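PDB 5BMT: uncharacterized protein from Parabacteroides merdae ATCC 43184, which is of unknown function but has an N-terminal region of an OB-clan lipoprotein family and probably an immunoglobulin-like fold in the rest. Local coordinates for residues A[33-37]-A[38-42]; A[186-189]-A[190-194]. All blocks are in the same frame, centred on the assembly; numbering follows the deposited sequence.

Interaction 1: residues A[33-37]-A[38-42]. With EDO (1,2-ethanediol), chain F.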
loop_
_atom_site.group_PDB
_atom_site.type_symbol
_atom_site.label_atom_id
_atom_site.label_comp_id
_atom_site.label_asym_id
_atom_site.label_seq_id
_atom_site.Cartn_x
_atom_site.Cartn_y
_atom_site.Cartn_z
ATOM N N PRO A 33 10.354 -8.964 -10.990
ATOM C CA PRO A 33 11.301 -8.861 -9.860
ATOM C C PRO A 33 12.653 -8.369 -10.361
ATOM O O PRO A 33 13.081 -8.700 -11.475
ATOM C CB PRO A 33 11.412 -10.303 -9.331
ATOM C CG PRO A 33 10.152 -11.001 -9.842
ATOM C CD PRO A 33 9.931 -10.359 -11.215
ATOM N N LEU A 34 13.326 -7.574 -9.515
ATOM C CA LEU A 34 14.609 -6.978 -9.855
ATOM C C LEU A 34 15.664 -7.259 -8.839
ATOM O O LEU A 34 15.393 -7.207 -7.644
ATOM C CB LEU A 34 14.462 -5.448 -9.928
ATOM C CG LEU A 34 13.348 -4.931 -10.852
ATOM C CD1 LEU A 34 13.246 -3.433 -10.729
ATOM C CD2 LEU A 34 13.604 -5.347 -12.293
ATOM N N TYR A 35 16.898 -7.455 -9.319
ATOM C CA TYR A 35 18.062 -7.502 -8.461
ATOM C C TYR A 35 18.764 -6.165 -8.573
ATOM O O TYR A 35 19.270 -5.815 -9.650
ATOM C CB TYR A 35 19.009 -8.648 -8.802
ATOM C CG TYR A 35 20.259 -8.622 -7.953
ATOM C CD1 TYR A 35 20.192 -8.809 -6.570
ATOM C CD2 TYR A 35 21.498 -8.325 -8.518
ATOM C CE1 TYR A 35 21.340 -8.772 -5.782
ATOM C CE2 TYR A 35 22.650 -8.255 -7.735
ATOM C CZ TYR A 35 22.565 -8.489 -6.369
ATOM O OH TYR A 35 23.719 -8.442 -5.618
ATOM N N VAL A 36 18.801 -5.420 -7.465
ATOM C CA VAL A 36 19.503 -4.149 -7.374
ATOM C C VAL A 36 20.593 -4.356 -6.312
ATOM O O VAL A 36 20.259 -4.429 -5.122
ATOM C CB VAL A 36 18.582 -2.954 -7.056
ATOM C CG1 VAL A 36 19.374 -1.641 -7.038
ATOM C CG2 VAL A 36 17.424 -2.855 -8.058
ATOM N N ALA A 37 21.861 -4.527 -6.737
ATOM C CA ALA A 37 22.961 -4.857 -5.810
ATOM C C ALA A 37 23.120 -3.833 -4.693
ATOM O O ALA A 37 23.326 -4.228 -3.541
ATOM C CB ALA A 37 24.262 -4.978 -6.576
ATOM N N THR A 38 22.979 -2.532 -5.000
ATOM C CA THR A 38 23.117 -1.509 -3.957
ATOM C C THR A 38 22.041 -1.686 -2.863
ATOM O O THR A 38 22.384 -1.673 -1.674
ATOM C CB THR A 38 23.088 -0.101 -4.570
ATOM O OG1 THR A 38 21.883 0.085 -5.313
ATOM C CG2 THR A 38 24.322 0.188 -5.409
ATOM N N ILE A 39 20.772 -1.976 -3.243
ATOM C CA ILE A 39 19.732 -2.190 -2.250
ATOM C C ILE A 39 19.980 -3.473 -1.464
ATOM O O ILE A 39 19.787 -3.485 -0.244
ATOM C CB ILE A 39 18.352 -2.211 -2.960
ATOM C CG1 ILE A 39 18.064 -0.790 -3.547
ATOM C CG2 ILE A 39 17.223 -2.705 -2.022
ATOM C CD1 ILE A 39 16.755 -0.671 -4.479
ATOM N N ALA A 40 20.452 -4.537 -2.136
ATOM C CA ALA A 40 20.690 -5.818 -1.459
ATOM C C ALA A 40 21.775 -5.726 -0.398
ATOM O O ALA A 40 21.853 -6.607 0.466
ATOM C CB ALA A 40 21.101 -6.863 -2.475
ATOM N N ASN A 41 22.633 -4.687 -0.465
ATOM C CA ASN A 41 23.732 -4.544 0.490
ATOM C C ASN A 41 23.523 -3.352 1.418
ATOM O O ASN A 41 24.463 -2.961 2.109
ATOM C CB ASN A 41 25.053 -4.405 -0.280
ATOM C CG ASN A 41 25.485 -5.727 -0.837
ATOM O OD1 ASN A 41 25.981 -6.597 -0.101
ATOM N ND2 ASN A 41 25.278 -5.927 -2.126
ATOM N N ASP A 42 22.303 -2.783 1.444
ATOM C CA ASP A 42 22.068 -1.572 2.232
ATOM C C ASP A 42 21.369 -1.918 3.534
ATOM O O ASP A 42 20.240 -2.421 3.503
ATOM C CB ASP A 42 21.219 -0.605 1.383
ATOM C CG ASP A 42 21.057 0.783 1.955
ATOM O OD1 ASP A 42 21.141 0.935 3.198
ATOM O OD2 ASP A 42 20.783 1.712 1.170
HETATM C C1 EDO F . 19.457 -5.600 2.584
HETATM O O1 EDO F . 20.615 -6.386 2.873
HETATM C C2 EDO F . 18.200 -6.456 2.858
HETATM O O2 EDO F . 18.189 -6.766 4.227
#

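Interaction 2: residues A[186-189]-A[190-194]. With SO4 (sulfate ion), chain D.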
loop_
_atom_site.group_PDB
_atom_site.type_symbol
_atom_site.label_atom_id
_atom_site.label_comp_id
_atom_site.label_asym_id
_atom_site.label_seq_id
_atom_site.Cartn_x
_atom_site.Cartn_y
_atom_site.Cartn_z
ATOM N N GLY A 186 -1.389 -9.967 4.295
ATOM C CA GLY A 186 -1.452 -11.427 4.238
ATOM C C GLY A 186 -2.745 -12.040 4.732
ATOM O O GLY A 186 -3.318 -12.915 4.063
ATOM N N THR A 187 -3.231 -11.606 5.923
ATOM C CA THR A 187 -4.461 -12.232 6.425
ATOM C C THR A 187 -5.676 -11.711 5.668
ATOM O O THR A 187 -6.633 -12.474 5.480
ATOM C CB THR A 187 -4.601 -12.074 7.928
ATOM O OG1 THR A 187 -4.668 -10.682 8.226
ATOM C CG2 THR A 187 -3.421 -12.738 8.684
ATOM N N LEU A 188 -5.634 -10.444 5.185
ATOM C CA LEU A 188 -6.741 -9.941 4.378
ATOM C C LEU A 188 -6.855 -10.755 3.109
ATOM O O LEU A 188 -7.952 -11.167 2.725
ATOM C CB LEU A 188 -6.522 -8.463 4.029
ATOM C CG LEU A 188 -7.660 -7.845 3.219
ATOM C CD1 LEU A 188 -8.897 -7.673 4.053
ATOM C CD2 LEU A 188 -7.275 -6.541 2.619
ATOM N N TYR A 189 -5.709 -11.013 2.456
ATOM C CA TYR A 189 -5.749 -11.800 1.228
ATOM C C TYR A 189 -6.348 -13.177 1.467
ATOM O O TYR A 189 -7.227 -13.581 0.699
ATOM C CB TYR A 189 -4.305 -11.956 0.690
ATOM C CG TYR A 189 -4.241 -12.831 -0.548
ATOM C CD1 TYR A 189 -4.384 -12.278 -1.822
ATOM C CD2 TYR A 189 -4.044 -14.206 -0.444
ATOM C CE1 TYR A 189 -4.342 -13.078 -2.964
ATOM C CE2 TYR A 189 -3.977 -15.012 -1.582
ATOM C CZ TYR A 189 -4.113 -14.437 -2.839
ATOM O OH TYR A 189 -4.088 -15.245 -3.955
ATOM N N SER A 190 -5.874 -13.902 2.498
ATOM C CA SER A 190 -6.362 -15.253 2.766
ATOM C C SER A 190 -7.849 -15.242 3.059
ATOM O O SER A 190 -8.573 -16.112 2.550
ATOM C CB SER A 190 -5.604 -15.886 3.927
ATOM O OG SER A 190 -4.229 -15.980 3.595
HETATM N N MSE A 191 -8.326 -14.241 3.838
HETATM C CA MSE A 191 -9.732 -14.193 4.181
HETATM C C MSE A 191 -10.589 -13.883 2.957
HETATM O O MSE A 191 -11.587 -14.590 2.742
HETATM C CB MSE A 191 -9.975 -13.173 5.288
HETATM C CG MSE A 191 -11.420 -13.156 5.772
HETATM SE SE MSE A 191 -11.676 -11.786 7.100
HETATM C CE MSE A 191 -11.457 -10.317 5.986
ATOM N N LEU A 192 -10.246 -12.841 2.192
ATOM C CA LEU A 192 -11.067 -12.483 1.025
ATOM C C LEU A 192 -10.943 -13.510 -0.088
ATOM O O LEU A 192 -11.928 -13.728 -0.798
ATOM C CB LEU A 192 -10.776 -11.071 0.521
ATOM C CG LEU A 192 -11.009 -9.971 1.587
ATOM C CD1 LEU A 192 -10.746 -8.583 1.012
ATOM C CD2 LEU A 192 -12.429 -10.027 2.135
ATOM N N LYS A 193 -9.790 -14.187 -0.228
ATOM C CA LYS A 193 -9.675 -15.257 -1.217
ATOM C C LYS A 193 -10.664 -16.378 -0.882
ATOM O O LYS A 193 -11.310 -16.915 -1.786
ATOM C CB LYS A 193 -8.246 -15.805 -1.284
ATOM C CG LYS A 193 -8.099 -17.082 -2.115
ATOM C CD LYS A 193 -6.656 -17.528 -2.149
ATOM C CE LYS A 193 -6.506 -18.882 -2.801
ATOM N NZ LYS A 193 -5.170 -19.479 -2.514
ATOM N N GLY A 194 -10.763 -16.726 0.403
ATOM C CA GLY A 194 -11.663 -17.780 0.851
ATOM C C GLY A 194 -13.108 -17.430 0.561
ATOM O O GLY A 194 -13.831 -18.248 -0.020
HETATM S S SO4 D . -3.268 -18.228 1.147
HETATM O O1 SO4 D . -2.510 -17.069 1.610
HETATM O O2 SO4 D . -2.979 -18.462 -0.270
HETATM O O3 SO4 D . -2.876 -19.402 1.931
HETATM O O4 SO4 D . -4.700 -17.990 1.317
#

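Interaction 1: residues A[33-37]-A[38-42]
Ile39 packs against Val36 where strand 34-35 gives way to a short helical turn. Followed outward, Ile39 CB sits 3.6 Å from Val36 O, CG1 meets Val36 CG1, the two side chains running obliquely to each other, and the terminal CD1 reaches Val36 CG1 at 3.8 Å. The first torsion explains this approach: CG1 is anti to the carbonyl carbon and beside the backbone N (chi1 -66°), on the flank where Val36 lies. The pair is buried and faces strand 73-79, with Val36 on Ala75 and Ile39 on Ala79. Ala40 N donates to Val36 O (3.0 Å, 157° at the hydrogen), the i to i+4 bond of a helical turn, and Ala40 CB comes obliquely to CE1 of the Tyr35 ring at 3.8 Å. Asn41 grips Ala37 O twice: its amide ND2 bonds at 2.9 Å, tilted 34° from the carbonyl plane, and its backbone N adds a weak bond of 3.2 Å. A 1,2-ethanediol, probably from the crystallisation liquor, donates from O1 to Ala40 O and also bonds Tyr45 O. The chemistry implies a two-sided turn, aliphatic carbon packing its inner side on the sheet, a side-chain amide adding to the weak backbone bond outside.

Interaction 2: residues A[186-189]-A[190-194]
Ser190 N bonds back to Gly186 O, beginning a run of four i to i+4 bonds whose N-H...O angles stay between 155° and 175°, the evidence for a regular alpha-helix. Ser190 is modelled in two conformers; in one, OG stands 2.8 Å from O1 of a sulfate ion, probably from the crystallisation liquor, so the bond is doubtful and its proton unsettled. Met191, a selenomethionine also with two conformers, donates from N to Thr187 O at 2.9 Å. Leu192 makes the straightest of the four bonds, N to Leu188 O at 2.9 Å, and its CD1 meets Leu188 CD1 at 3.7 Å as the two side chains cross. Both leucines are buried against strand 153-167, Leu188 on Leu159 and Leu192 on Tyr157. Lys193 N bonds Tyr189 O at 2.8 Å; its CG lies anti to the backbone N (chi1 170°), and the extended chain beyond brings CD obliquely to Tyr189 CE2 at 3.7 Å. Lys193 NZ forms a salt bridge with Glu236 OE2 and a weak 3.3 Å bond to sulfate O2, which lies at the edge of the tyrosine ring; Tyr189 OH bonds the same carboxylate oxygen. With an alanine replacing Tyr189, Lys193 CD would probably lose its aromatic neighbour and Glu236 one of its donors. Chemically, leucines seat one flank on the sheet, while Tyr189 and Lys193 meet Glu236 near the C-terminal end.

How the interactions relate
Running from the N terminus, the chain leaves strand 34-35, which is hydrogen-bonded to strands 24-28 and 73-79, consistent with a closed OB-type barrel, and interaction 1 closes a tight local turn before the link to strand 50-57. About 140 residues later, strand 173-184 runs into helix 186-198, whose first turns make interaction 2 before strand 203-214 follows. Each contact closes only steps of three to five residues, so the two stand in series, neither nesting nor crossing. Their centres are 29 Å apart and their nearest atoms about 16 Å, without touch. Interaction 1 ties the turn to the small sheet; interaction 2 sets a helix against the larger one and meets the C-terminal end.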